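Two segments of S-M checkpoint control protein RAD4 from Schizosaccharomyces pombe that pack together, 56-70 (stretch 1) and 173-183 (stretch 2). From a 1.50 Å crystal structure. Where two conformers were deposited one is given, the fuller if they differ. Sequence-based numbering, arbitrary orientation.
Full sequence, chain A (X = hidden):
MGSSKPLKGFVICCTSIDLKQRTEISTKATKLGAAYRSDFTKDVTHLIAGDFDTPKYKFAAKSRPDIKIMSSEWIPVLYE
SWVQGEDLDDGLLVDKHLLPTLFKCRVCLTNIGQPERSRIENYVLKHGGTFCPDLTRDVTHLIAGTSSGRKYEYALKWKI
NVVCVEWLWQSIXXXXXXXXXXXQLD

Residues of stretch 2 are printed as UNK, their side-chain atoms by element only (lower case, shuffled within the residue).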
# COMPACT_ATOMS: atom_id res chain seq x y z
N LYS A 56 7.36 -9.25 0.02
CA LYS A 56 8.22 -8.24 -0.62
C LYS A 56 7.89 -6.85 -0.10
O LYS A 56 8.78 -6.07 0.22
CB LYS A 56 8.04 -8.24 -2.14
CG LYS A 56 8.70 -9.42 -2.87
CD LYS A 56 8.39 -9.35 -4.36
CE LYS A 56 9.07 -10.48 -5.13
NZ LYS A 56 8.57 -10.51 -6.53
N TYR A 57 6.57 -6.52 -0.05
CA TYR A 57 6.20 -5.21 0.44
C TYR A 57 6.63 -5.03 1.88
O TYR A 57 7.19 -3.99 2.24
CB TYR A 57 4.67 -5.03 0.31
CG TYR A 57 4.20 -3.63 0.65
CD1 TYR A 57 4.09 -3.22 1.98
CD2 TYR A 57 3.78 -2.75 -0.34
CE1 TYR A 57 3.65 -1.94 2.30
CE2 TYR A 57 3.31 -1.47 -0.03
CZ TYR A 57 3.21 -1.09 1.30
OH TYR A 57 2.75 0.17 1.62
N LYS A 58 6.36 -6.04 2.72
CA LYS A 58 6.72 -5.93 4.13
C LYS A 58 8.22 -5.70 4.32
O LYS A 58 8.62 -4.93 5.19
CB LYS A 58 6.28 -7.18 4.89
CG LYS A 58 4.75 -7.28 5.05
CD LYS A 58 4.39 -8.60 5.74
CE LYS A 58 2.89 -8.77 5.76
NZ LYS A 58 2.51 -10.04 6.44
N PHE A 59 9.07 -6.40 3.51
CA PHE A 59 10.52 -6.24 3.63
C PHE A 59 10.93 -4.82 3.28
O PHE A 59 11.72 -4.20 3.99
CB PHE A 59 11.24 -7.23 2.70
CG PHE A 59 12.72 -7.32 3.03
CD1 PHE A 59 13.62 -6.40 2.52
CD2 PHE A 59 13.18 -8.29 3.91
CE1 PHE A 59 14.98 -6.45 2.88
CE2 PHE A 59 14.54 -8.35 4.25
CZ PHE A 59 15.42 -7.42 3.75
N ALA A 60 10.40 -4.27 2.17
CA ALA A 60 10.74 -2.91 1.80
C ALA A 60 10.28 -1.91 2.86
O ALA A 60 11.02 -1.00 3.19
CB ALA A 60 10.13 -2.55 0.44
N ALA A 61 9.05 -2.10 3.40
CA ALA A 61 8.52 -1.17 4.41
C ALA A 61 9.31 -1.19 5.69
O ALA A 61 9.43 -0.17 6.34
CB ALA A 61 7.07 -1.50 4.72
N LYS A 62 9.82 -2.35 6.07
CA LYS A 62 10.53 -2.48 7.33
C LYS A 62 12.02 -2.15 7.22
O LYS A 62 12.55 -1.45 8.08
CB LYS A 62 10.35 -3.91 7.84
CG LYS A 62 10.73 -4.12 9.30
CD LYS A 62 10.46 -5.55 9.75
CE LYS A 62 9.10 -5.67 10.40
NZ LYS A 62 8.80 -7.07 10.83
N SER A 63 12.69 -2.64 6.16
CA SER A 63 14.14 -2.58 6.05
C SER A 63 14.75 -1.73 4.92
O SER A 63 15.96 -1.49 4.95
CB SER A 63 14.68 -4.00 5.86
OG SER A 63 14.04 -4.94 6.71
N ARG A 64 13.97 -1.34 3.90
CA ARG A 64 14.57 -0.63 2.77
C ARG A 64 13.79 0.65 2.37
O ARG A 64 13.19 0.68 1.29
CB ARG A 64 14.70 -1.58 1.56
CG ARG A 64 15.67 -2.77 1.74
CD ARG A 64 17.14 -2.35 1.80
NE ARG A 64 17.52 -1.58 0.61
CZ ARG A 64 18.00 -2.10 -0.50
NH1 ARG A 64 18.24 -3.41 -0.59
NH2 ARG A 64 18.28 -1.33 -1.54
N PRO A 65 13.90 1.75 3.15
CA PRO A 65 13.18 2.99 2.79
C PRO A 65 13.69 3.68 1.53
O PRO A 65 13.01 4.55 0.99
CB PRO A 65 13.38 3.90 4.02
CG PRO A 65 14.66 3.39 4.64
CD PRO A 65 14.61 1.91 4.44
N ASP A 66 14.91 3.30 1.07
CA ASP A 66 15.51 3.84 -0.13
C ASP A 66 14.75 3.38 -1.37
O ASP A 66 14.82 4.04 -2.40
CB ASP A 66 16.98 3.37 -0.24
CG ASP A 66 17.15 1.86 -0.21
OD1 ASP A 66 16.79 1.23 0.83
OD2 ASP A 66 17.64 1.30 -1.21
N ILE A 67 14.10 2.22 -1.27
CA ILE A 67 13.37 1.62 -2.41
C ILE A 67 12.05 2.34 -2.59
O ILE A 67 11.30 2.47 -1.62
CB ILE A 67 13.21 0.10 -2.21
CG1 ILE A 67 14.59 -0.59 -2.35
CG2 ILE A 67 12.15 -0.51 -3.19
CD1 ILE A 67 14.62 -2.02 -2.10
N LYS A 68 11.74 2.77 -3.82
CA LYS A 68 10.50 3.48 -4.07
C LYS A 68 9.40 2.50 -4.36
O LYS A 68 9.60 1.58 -5.16
CB LYS A 68 10.61 4.46 -5.27
CG LYS A 68 11.82 5.41 -5.26
CD LYS A 68 11.56 6.68 -4.52
CE LYS A 68 12.83 7.50 -4.47
NZ LYS A 68 13.05 8.10 -3.13
N ILE A 69 8.23 2.67 -3.70
CA ILE A 69 7.07 1.79 -3.94
C ILE A 69 6.19 2.51 -4.93
O ILE A 69 5.66 3.59 -4.70
CB ILE A 69 6.33 1.33 -2.68
CG1 ILE A 69 7.30 0.60 -1.73
CG2 ILE A 69 5.16 0.40 -3.07
CD1 ILE A 69 6.81 0.62 -0.39
N MET A 70 6.08 1.87 -6.12
CA MET A 70 5.46 2.47 -7.26
C MET A 70 4.15 1.86 -7.66
O MET A 70 3.90 0.68 -7.45
CB MET A 70 6.42 2.26 -8.47
CG MET A 70 7.85 2.77 -8.24
SD MET A 70 7.89 4.54 -7.81
CE MET A 70 7.12 5.29 -9.28
N UNK A 173 3.86 8.82 7.50
CA UNK A 173 5.16 9.47 7.39
C UNK A 173 6.22 8.55 6.73
O UNK A 173 7.16 9.11 6.12
c UNK A 173 5.63 10.03 8.73
n UNK A 173 6.81 8.64 11.98
o UNK A 173 5.93 10.63 11.43
c UNK A 173 6.21 9.47 11.13
c UNK A 173 5.95 8.97 9.74
N UNK A 174 6.06 7.22 6.81
CA UNK A 174 6.96 6.24 6.22
C UNK A 174 6.58 5.95 4.74
O UNK A 174 7.31 5.22 4.05
n UNK A 174 10.98 1.41 4.78
c UNK A 174 10.18 2.45 4.97
c UNK A 174 9.28 4.18 6.48
c UNK A 174 7.82 3.79 6.66
c UNK A 174 6.92 4.96 7.09
n UNK A 174 10.12 3.03 6.16
n UNK A 174 9.43 2.89 3.97
N UNK A 175 5.45 6.52 4.26
CA UNK A 175 4.95 6.32 2.89
C UNK A 175 4.77 4.83 2.60
O UNK A 175 5.04 4.35 1.48
c UNK A 175 6.01 8.47 2.01
c UNK A 175 5.88 6.98 1.84
o UNK A 175 7.10 9.00 2.20
n UNK A 175 4.89 9.18 1.94
N UNK A 176 4.34 4.06 3.61
CA UNK A 176 4.14 2.63 3.46
C UNK A 176 3.28 2.15 4.59
O UNK A 176 3.39 2.67 5.71
c UNK A 176 5.47 1.88 3.47
N UNK A 177 2.46 1.12 4.32
CA UNK A 177 1.69 0.45 5.35
C UNK A 177 2.64 -0.28 6.25
O UNK A 177 3.44 -1.10 5.77
c UNK A 177 -0.35 0.21 3.90
c UNK A 177 0.69 -0.54 4.73
c UNK A 177 0.00 -1.41 5.80
N UNK A 178 2.57 0.01 7.55
CA UNK A 178 3.41 -0.70 8.53
C UNK A 178 2.64 -1.86 9.13
O UNK A 178 1.40 -1.87 9.15
c UNK A 178 4.69 1.44 9.08
c UNK A 178 5.07 2.43 10.21
c UNK A 178 3.90 0.25 9.62
c UNK A 178 5.94 0.99 8.31
N UNK A 179 3.37 -2.85 9.65
CA UNK A 179 2.76 -4.06 10.20
C UNK A 179 2.03 -3.75 11.51
O UNK A 179 2.46 -2.88 12.29
c UNK A 179 5.22 -6.84 9.08
o UNK A 179 6.30 -6.64 8.48
c UNK A 179 4.14 -5.78 9.01
c UNK A 179 3.81 -5.17 10.37
o UNK A 179 5.00 -7.86 9.78
N UNK A 180 0.93 -4.47 11.76
CA UNK A 180 0.05 -4.12 12.89
C UNK A 180 0.57 -4.49 14.28
O UNK A 180 0.15 -3.85 15.24
c UNK A 180 0.34 -5.55 10.93
c UNK A 180 -0.70 -6.18 11.86
c UNK A 180 -1.23 -4.94 12.59
N UNK A 181 1.43 -5.51 14.39
CA UNK A 181 1.88 -5.96 15.72
C UNK A 181 2.68 -4.89 16.46
O UNK A 181 2.83 -4.99 17.68
o UNK A 181 2.77 -7.28 12.77
n UNK A 181 4.93 -7.91 12.72
c UNK A 181 2.68 -7.27 15.63
c UNK A 181 3.98 -7.19 14.84
c UNK A 181 3.84 -7.45 13.36
N UNK A 182 3.14 -3.87 15.75
CA UNK A 182 3.89 -2.79 16.39
C UNK A 182 2.99 -1.70 16.96
O UNK A 182 3.48 -0.76 17.60
c UNK A 182 4.89 -2.19 15.40
c UNK A 182 6.73 -3.90 15.68
c UNK A 182 5.72 -3.66 13.53
c UNK A 182 6.56 -4.65 13.02
c UNK A 182 7.46 -5.27 13.86
o UNK A 182 8.28 -6.25 13.37
c UNK A 182 5.82 -3.24 14.85
c UNK A 182 7.55 -4.90 15.19
N UNK A 183 1.68 -1.80 16.71
CA UNK A 183 0.73 -0.77 17.09
C UNK A 183 -0.47 -1.36 17.81
O UNK A 183 -1.61 -0.96 17.58
c UNK A 183 2.00 0.00 13.98
c UNK A 183 1.44 0.63 15.09
c UNK A 183 3.69 1.69 13.81
c UNK A 183 3.11 0.54 13.34
c UNK A 183 2.04 1.80 15.56
c UNK A 183 0.27 0.02 15.82
c UNK A 183 3.18 2.31 14.94
O HOH W 1 6.76 -4.39 7.14
O HOH W 2 8.21 -8.49 8.40

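Position 173 carries three carbons in a row, the third bearing one oxygen and one nitrogen, and touches nothing on stretch 1. This is a glutamine, Q173, whose polar amide suits an exposed place on the last turn of a helix.

At 174, three carbons, a nitrogen, then a carbon with two more nitrogens make a guanidinium; one end nitrogen lies 2.9 Å from O of A60. This is R174, long enough to reach the last turn of the stretch 1 helix, where its NH2 is a second donor to O of A60 beside N of R64. O of A61 lies over one guanidinium face, too poorly angled to be bonded, and CA of P65 over the opposite face.

Position 175 shows two carbons, the second with one oxygen and one nitrogen, and its side chain stays clear of stretch 1. It is N175. Asparagine tolerates positive phi better than most residues, which fits the Schellman motif that ends the helix here.

At 176 a lone carbon points toward stretch 1, 3.9 Å from CB of A61, with I69 and the Y57 ring also bordering it. It is A176; two small side chains let CA of A61 and CA of A176 approach to 5.9 Å.

At 177 one carbon bears two others and packs 4.1 Å from CE1 of Y57, while the backbone N donates to OH of Y57 at 2.9 Å. This is V177, compact and apolar in a buried place.

At 178, four carbons fork at the second, and one tip lies 4.2 Å from O of A61. It is L178, whose branched apolar end turns back though its CB points away.

At 179, three carbons end in two oxygens, one 3.5 Å from NZ of K62. The carboxylate is E179, its charge suiting a salt bridge with K62 whose hydrogen bond is weak. One water links OE2 to O of K58; a second links it to NZ of K62.

Position 180 closes three carbons onto its own N, clear of stretch 1: P180, whose ring limits phi.

Position 181 ends in one oxygen and one nitrogen after three carbons: Q181. Its NE2 donates to OE1 of E179 at 2.9 Å, bracing the carboxylate.

At 182 a six-carbon ring bears an oxygen 2.7 Å from NZ of K62. In Y182 this hydroxyl accepts from the ammonium at the ring edge.

Position 183 has the same ring without oxygen, beyond reach of stretch 1: F183, wholly apolar and suitably buried.

The contact joins an apolar centre, A61 against A176, to polar anchors at R174, Y57 and K62.

Stretch 2 173-183: QRNAVLEPQYF
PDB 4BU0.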